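Local coordinates for major capsid protein (Faustovirus, PDB 5J7O), which probably forms the icosahedral shell of this large double-stranded DNA virus, as a double jelly-roll capsid protein that assembles into trimers, at residues S140-L152 / T352-L364. Numbering follows the deposited sequence.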
ATOM      1  N   SER B 140     -14.025 -24.636  38.846  1.00 37.96           N
ATOM      2  CA  SER B 140     -15.261 -25.401  38.893  1.00 36.01           C
ATOM      3  C   SER B 140     -15.098 -26.615  37.991  1.00 34.80           C
ATOM      4  O   SER B 140     -14.088 -26.768  37.299  1.00 34.56           O
ATOM      5  CB  SER B 140     -16.469 -24.559  38.466  1.00 35.60           C
ATOM      6  OG  SER B 140     -16.276 -23.992  37.181  1.00 36.22           O
ATOM      7  N   ALA B 141     -16.106 -27.484  37.992  1.00 34.72           N
ATOM      8  CA  ALA B 141     -16.012 -28.718  37.227  1.00 37.10           C
ATOM      9  C   ALA B 141     -17.399 -29.207  36.836  1.00 39.32           C
ATOM     10  O   ALA B 141     -18.411 -28.816  37.424  1.00 39.83           O
ATOM     11  CB  ALA B 141     -15.273 -29.806  38.014  1.00 37.56           C
ATOM     12  N   THR B 142     -17.427 -30.078  35.829  1.00 41.44           N
ATOM     13  CA  THR B 142     -18.646 -30.752  35.392  1.00 43.47           C
ATOM     14  C   THR B 142     -18.369 -32.247  35.338  1.00 45.49           C
ATOM     15  O   THR B 142     -17.547 -32.701  34.534  1.00 45.88           O
ATOM     16  CB  THR B 142     -19.117 -30.243  34.027  1.00 41.39           C
ATOM     17  OG1 THR B 142     -19.591 -28.896  34.150  1.00 40.87           O
ATOM     18  CG2 THR B 142     -20.240 -31.125  33.489  1.00 40.88           C
ATOM     19  N   GLU B 143     -19.044 -33.007  36.195  1.00 48.32           N
ATOM     20  CA  GLU B 143     -18.901 -34.453  36.180  1.00 48.86           C
ATOM     21  C   GLU B 143     -19.607 -35.048  34.966  1.00 47.99           C
ATOM     22  O   GLU B 143     -20.494 -34.436  34.364  1.00 48.48           O
ATOM     23  CB  GLU B 143     -19.471 -35.067  37.459  1.00 51.37           C
ATOM     24  CG  GLU B 143     -18.748 -34.677  38.736  1.00 52.62           C
ATOM     25  CD  GLU B 143     -19.396 -35.281  39.968  1.00 55.33           C
ATOM     26  OE1 GLU B 143     -20.454 -35.931  39.824  1.00 58.15           O
ATOM     27  OE2 GLU B 143     -18.850 -35.110  41.078  1.00 54.85           O
ATOM     28  N   ASN B 144     -19.199 -36.267  34.609  1.00 47.55           N
ATOM     29  CA  ASN B 144     -19.865 -37.005  33.531  1.00 46.32           C
ATOM     30  C   ASN B 144     -19.534 -38.488  33.732  1.00 45.33           C
ATOM     31  O   ASN B 144     -18.568 -38.999  33.165  1.00 42.72           O
ATOM     32  CB  ASN B 144     -19.438 -36.520  32.158  1.00 45.70           C
ATOM     33  CG  ASN B 144     -20.330 -37.048  31.048  1.00 46.01           C
ATOM     34  OD1 ASN B 144     -20.774 -38.197  31.080  1.00 48.61           O
ATOM     35  ND2 ASN B 144     -20.599 -36.206  30.058  1.00 43.50           N
ATOM     36  N   THR B 145     -20.358 -39.163  34.538  1.00 48.09           N
ATOM     37  CA  THR B 145     -20.133 -40.575  34.823  1.00 52.36           C
ATOM     38  C   THR B 145     -20.430 -41.467  33.624  1.00 57.31           C
ATOM     39  O   THR B 145     -19.920 -42.591  33.565  1.00 58.32           O
ATOM     40  CB  THR B 145     -20.983 -41.015  36.015  1.00 51.85           C
ATOM     41  OG1 THR B 145     -22.371 -40.822  35.712  1.00 52.67           O
ATOM     42  CG2 THR B 145     -20.623 -40.209  37.252  1.00 50.63           C
ATOM     43  N   THR B 146     -21.239 -40.997  32.672  1.00 61.66           N
ATOM     44  CA  THR B 146     -21.566 -41.821  31.513  1.00 65.38           C
ATOM     45  C   THR B 146     -20.384 -41.925  30.556  1.00 61.96           C
ATOM     46  O   THR B 146     -20.083 -43.011  30.046  1.00 64.89           O
ATOM     47  CB  THR B 146     -22.792 -41.256  30.794  1.00 70.48           C
ATOM     48  OG1 THR B 146     -23.930 -41.323  31.663  1.00 74.75           O
ATOM     49  CG2 THR B 146     -23.085 -42.045  29.526  1.00 69.20           C
ATOM     50  N   SER B 147     -19.697 -40.811  30.305  1.00 55.46           N
ATOM     51  CA  SER B 147     -18.582 -40.798  29.367  1.00 52.27           C
ATOM     52  C   SER B 147     -17.234 -41.033  30.030  1.00 49.59           C
ATOM     53  O   SER B 147     -16.269 -41.369  29.334  1.00 49.76           O
ATOM     54  CB  SER B 147     -18.536 -39.464  28.617  1.00 51.61           C
ATOM     55  OG  SER B 147     -18.081 -38.423  29.465  1.00 51.48           O
ATOM     56  N   GLY B 148     -17.142 -40.868  31.347  1.00 47.47           N
ATOM     57  CA  GLY B 148     -15.856 -40.925  32.010  1.00 45.25           C
ATOM     58  C   GLY B 148     -15.009 -39.690  31.825  1.00 43.72           C
ATOM     59  O   GLY B 148     -13.799 -39.738  32.068  1.00 44.48           O
ATOM     60  N   VAL B 149     -15.606 -38.582  31.397  1.00 42.88           N
ATOM     61  CA  VAL B 149     -14.890 -37.335  31.156  1.00 42.06           C
ATOM     62  C   VAL B 149     -15.148 -36.394  32.325  1.00 41.35           C
ATOM     63  O   VAL B 149     -16.298 -36.036  32.607  1.00 41.96           O
ATOM     64  CB  VAL B 149     -15.313 -36.689  29.828  1.00 43.09           C
ATOM     65  CG1 VAL B 149     -14.744 -35.282  29.720  1.00 41.38           C
ATOM     66  CG2 VAL B 149     -14.856 -37.539  28.653  1.00 45.47           C
ATOM     67  N   TYR B 150     -14.077 -36.002  33.005  1.00 39.71           N
ATOM     68  CA  TYR B 150     -14.118 -34.985  34.045  1.00 40.33           C
ATOM     69  C   TYR B 150     -13.626 -33.679  33.434  1.00 40.59           C
ATOM     70  O   TYR B 150     -12.470 -33.589  33.006  1.00 40.47           O
ATOM     71  CB  TYR B 150     -13.255 -35.405  35.236  1.00 40.94           C
ATOM     72  CG  TYR B 150     -13.249 -34.455  36.415  1.00 40.14           C
ATOM     73  CD1 TYR B 150     -14.357 -34.336  37.245  1.00 39.31           C
ATOM     74  CD2 TYR B 150     -12.121 -33.703  36.718  1.00 39.39           C
ATOM     75  CE1 TYR B 150     -14.349 -33.480  38.332  1.00 38.75           C
ATOM     76  CE2 TYR B 150     -12.103 -32.845  37.803  1.00 38.15           C
ATOM     77  CZ  TYR B 150     -13.219 -32.738  38.606  1.00 37.29           C
ATOM     78  OH  TYR B 150     -13.202 -31.883  39.685  1.00 34.91           O
ATOM     79  N   THR B 151     -14.505 -32.683  33.367  1.00 41.34           N
ATOM     80  CA  THR B 151     -14.209 -31.414  32.714  1.00 39.60           C
ATOM     81  C   THR B 151     -13.957 -30.355  33.779  1.00 38.55           C
ATOM     82  O   THR B 151     -14.851 -30.041  34.570  1.00 39.51           O
ATOM     83  CB  THR B 151     -15.353 -30.991  31.792  1.00 39.25           C
ATOM     84  OG1 THR B 151     -15.595 -32.023  30.828  1.00 38.75           O
ATOM     85  CG2 THR B 151     -14.997 -29.705  31.065  1.00 40.87           C
ATOM     86  N   LEU B 152     -12.745 -29.805  33.789  1.00 37.06           N
ATOM     87  CA  LEU B 152     -12.298 -28.876  34.820  1.00 38.11           C
ATOM     88  C   LEU B 152     -12.087 -27.499  34.201  1.00 36.82           C
ATOM     89  O   LEU B 152     -11.295 -27.351  33.264  1.00 36.50           O
ATOM     90  CB  LEU B 152     -11.010 -29.373  35.475  1.00 40.48           C
ATOM     91  CG  LEU B 152     -10.529 -28.621  36.716  1.00 42.55           C
ATOM     92  CD1 LEU B 152     -11.396 -28.959  37.919  1.00 41.79           C
ATOM     93  CD2 LEU B 152      -9.065 -28.928  36.995  1.00 44.41           C
ATOM     94  N   THR B 352     -11.358 -44.272  32.945  1.00 55.22           N
ATOM     95  CA  THR B 352     -12.211 -45.418  32.664  1.00 57.17           C
ATOM     96  C   THR B 352     -12.508 -46.276  33.883  1.00 58.60           C
ATOM     97  O   THR B 352     -13.378 -47.150  33.801  1.00 58.41           O
ATOM     98  CB  THR B 352     -11.580 -46.314  31.584  1.00 56.70           C
ATOM     99  OG1 THR B 352     -10.542 -47.112  32.167  1.00 57.54           O
ATOM    100  CG2 THR B 352     -10.991 -45.475  30.455  1.00 55.39           C
ATOM    101  N   GLY B 353     -11.825 -46.057  35.004  1.00 60.01           N
ATOM    102  CA  GLY B 353     -11.964 -46.894  36.175  1.00 60.98           C
ATOM    103  C   GLY B 353     -13.080 -46.455  37.098  1.00 60.61           C
ATOM    104  O   GLY B 353     -14.025 -45.768  36.701  1.00 59.67           O
ATOM    105  N   ALA B 354     -12.964 -46.873  38.358  1.00 60.91           N
ATOM    106  CA  ALA B 354     -13.972 -46.549  39.359  1.00 59.26           C
ATOM    107  C   ALA B 354     -14.039 -45.044  39.582  1.00 57.97           C
ATOM    108  O   ALA B 354     -13.017 -44.388  39.800  1.00 57.58           O
ATOM    109  CB  ALA B 354     -13.663 -47.267  40.672  1.00 58.34           C
ATOM    110  N   GLY B 355     -15.253 -44.500  39.529  1.00 57.01           N
ATOM    111  CA  GLY B 355     -15.435 -43.070  39.665  1.00 54.65           C
ATOM    112  C   GLY B 355     -15.107 -42.275  38.427  1.00 52.38           C
ATOM    113  O   GLY B 355     -14.774 -41.090  38.538  1.00 51.31           O
ATOM    114  N   LYS B 356     -15.191 -42.885  37.245  1.00 51.09           N
ATOM    115  CA  LYS B 356     -14.868 -42.180  36.014  1.00 49.28           C
ATOM    116  C   LYS B 356     -15.820 -41.009  35.802  1.00 48.14           C
ATOM    117  O   LYS B 356     -17.005 -41.066  36.145  1.00 48.02           O
ATOM    118  CB  LYS B 356     -14.921 -43.131  34.815  1.00 48.48           C
ATOM    119  CG  LYS B 356     -16.275 -43.774  34.559  1.00 47.71           C
ATOM    120  CD  LYS B 356     -16.295 -44.477  33.207  1.00 48.09           C
ATOM    121  CE  LYS B 356     -17.630 -45.155  32.943  1.00 47.25           C
ATOM    122  NZ  LYS B 356     -17.680 -45.758  31.581  1.00 44.49           N
ATOM    123  N   GLY B 357     -15.284 -39.932  35.232  1.00 47.39           N
ATOM    124  CA  GLY B 357     -16.039 -38.717  35.034  1.00 48.61           C
ATOM    125  C   GLY B 357     -16.099 -37.800  36.231  1.00 49.05           C
ATOM    126  O   GLY B 357     -16.610 -36.681  36.103  1.00 48.96           O
ATOM    127  N   THR B 358     -15.610 -38.229  37.388  1.00 50.23           N
ATOM    128  CA  THR B 358     -15.527 -37.397  38.580  1.00 49.93           C
ATOM    129  C   THR B 358     -14.060 -37.191  38.943  1.00 48.29           C
ATOM    130  O   THR B 358     -13.157 -37.744  38.311  1.00 47.50           O
ATOM    131  CB  THR B 358     -16.294 -38.024  39.749  1.00 52.97           C
ATOM    132  OG1 THR B 358     -15.509 -39.072  40.331  1.00 55.97           O
ATOM    133  CG2 THR B 358     -17.618 -38.601  39.269  1.00 54.18           C
ATOM    134  N   ALA B 359     -13.826 -36.387  39.979  1.00 48.27           N
ATOM    135  CA  ALA B 359     -12.465 -36.131  40.437  1.00 49.60           C
ATOM    136  C   ALA B 359     -11.807 -37.354  41.062  1.00 49.92           C
ATOM    137  O   ALA B 359     -10.629 -37.276  41.428  1.00 49.42           O
ATOM    138  CB  ALA B 359     -12.455 -34.971  41.435  1.00 50.39           C
ATOM    139  N   THR B 360     -12.524 -38.469  41.194  1.00 50.90           N
ATOM    140  CA  THR B 360     -11.973 -39.698  41.746  1.00 51.86           C
ATOM    141  C   THR B 360     -11.748 -40.768  40.684  1.00 52.61           C
ATOM    142  O   THR B 360     -11.501 -41.928  41.031  1.00 53.87           O
ATOM    143  CB  THR B 360     -12.884 -40.240  42.850  1.00 52.71           C
ATOM    144  OG1 THR B 360     -14.198 -40.467  42.322  1.00 53.65           O
ATOM    145  CG2 THR B 360     -12.969 -39.250  44.003  1.00 52.05           C
ATOM    146  N   GLY B 361     -11.832 -40.411  39.403  1.00 52.78           N
ATOM    147  CA  GLY B 361     -11.513 -41.365  38.355  1.00 54.03           C
ATOM    148  C   GLY B 361     -10.079 -41.846  38.459  1.00 53.14           C
ATOM    149  O   GLY B 361      -9.195 -41.135  38.936  1.00 52.02           O
ATOM    150  N   VAL B 362      -9.847 -43.075  37.998  1.00 53.77           N
ATOM    151  CA  VAL B 362      -8.594 -43.760  38.298  1.00 56.13           C
ATOM    152  C   VAL B 362      -7.698 -43.876  37.069  1.00 58.44           C
ATOM    153  O   VAL B 362      -6.628 -43.258  37.012  1.00 65.15           O
ATOM    154  CB  VAL B 362      -8.873 -45.144  38.910  1.00 55.97           C
ATOM    155  CG1 VAL B 362      -7.574 -45.835  39.257  1.00 56.24           C
ATOM    156  CG2 VAL B 362      -9.745 -45.003  40.150  1.00 55.97           C
ATOM    157  N   LEU B 363      -8.111 -44.671  36.083  1.00 52.89           N
ATOM    158  CA  LEU B 363      -7.265 -44.973  34.926  1.00 50.64           C
ATOM    159  C   LEU B 363      -7.429 -43.865  33.892  1.00 49.14           C
ATOM    160  O   LEU B 363      -8.340 -43.906  33.062  1.00 49.35           O
ATOM    161  CB  LEU B 363      -7.616 -46.339  34.343  1.00 51.36           C
ATOM    162  CG  LEU B 363      -6.550 -47.075  33.520  1.00 49.76           C
ATOM    163  CD1 LEU B 363      -6.923 -48.541  33.363  1.00 49.80           C
ATOM    164  CD2 LEU B 363      -6.334 -46.441  32.151  1.00 47.26           C
ATOM    165  N   LEU B 364      -6.525 -42.886  33.920  1.00 48.07           N
ATOM    166  CA  LEU B 364      -6.588 -41.755  33.001  1.00 44.44           C
ATOM    167  C   LEU B 364      -5.979 -42.137  31.657  1.00 41.56           C
ATOM    168  O   LEU B 364      -4.797 -42.489  31.580  1.00 38.60           O
ATOM    169  CB  LEU B 364      -5.865 -40.547  33.590  1.00 44.26           C
ATOM    170  CG  LEU B 364      -5.755 -39.348  32.646  1.00 43.69           C
ATOM    171  CD1 LEU B 364      -7.131 -38.786  32.325  1.00 42.25           C
ATOM    172  CD2 LEU B 364      -4.852 -38.273  33.229  1.00 43.91           C
TER
HETATM  173  O   HOH W   1     -12.376 -38.751  34.906  1.00 36.12           O
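One face of the Y150 ring is covered by the start of the T358-G361 turn: the backbone N of A359 sits over it, 3.4 Å from Y150 CE1, while the carbonyl O of G357 meets the ring edge in its plane, 3.4 Å from CD1. With CG anti to the backbone N (chi1 -178°), the ring reaches across to the 352-364 loop, where the methyl CB of A359 packs 3.7 Å from Y150 CZ. A small alanine lets the turn come this close, and the phenol OH is satisfied by a hydrogen bond to D130.

The same G357 O accepts from N144 N at 3.0 Å, the donor standing above the carbonyl plane rather than on a lone pair. G357 suits its place because a side chain would strike N144 O; G357 CA instead approaches N144 O at 3.2 Å in a CA-H...O contact. G148, also glycine, has positive phi and leaves its CA 3.7 Å from K356 CB, the extended lysine chain running on past T145 O. A water links G357 N to G148 O, weakly at the latter.

The T358 methyl CG2 lies 3.8 Å from E143 CD, while T358 OG1 donates to G355 O and, separately, accepts from T360 N, which makes an ST turn. N144 OD1 receives S147 N in an Asx motif within the turn of the 138-142/149-158 hairpin.

The contact thus joins two connections at the same end of the strands of one mixed sheet: the turn between strands 138-142 and 149-158 meets the loop between strands 341-351 and 364-375, and strand 149-158 pairs directly with 341-351.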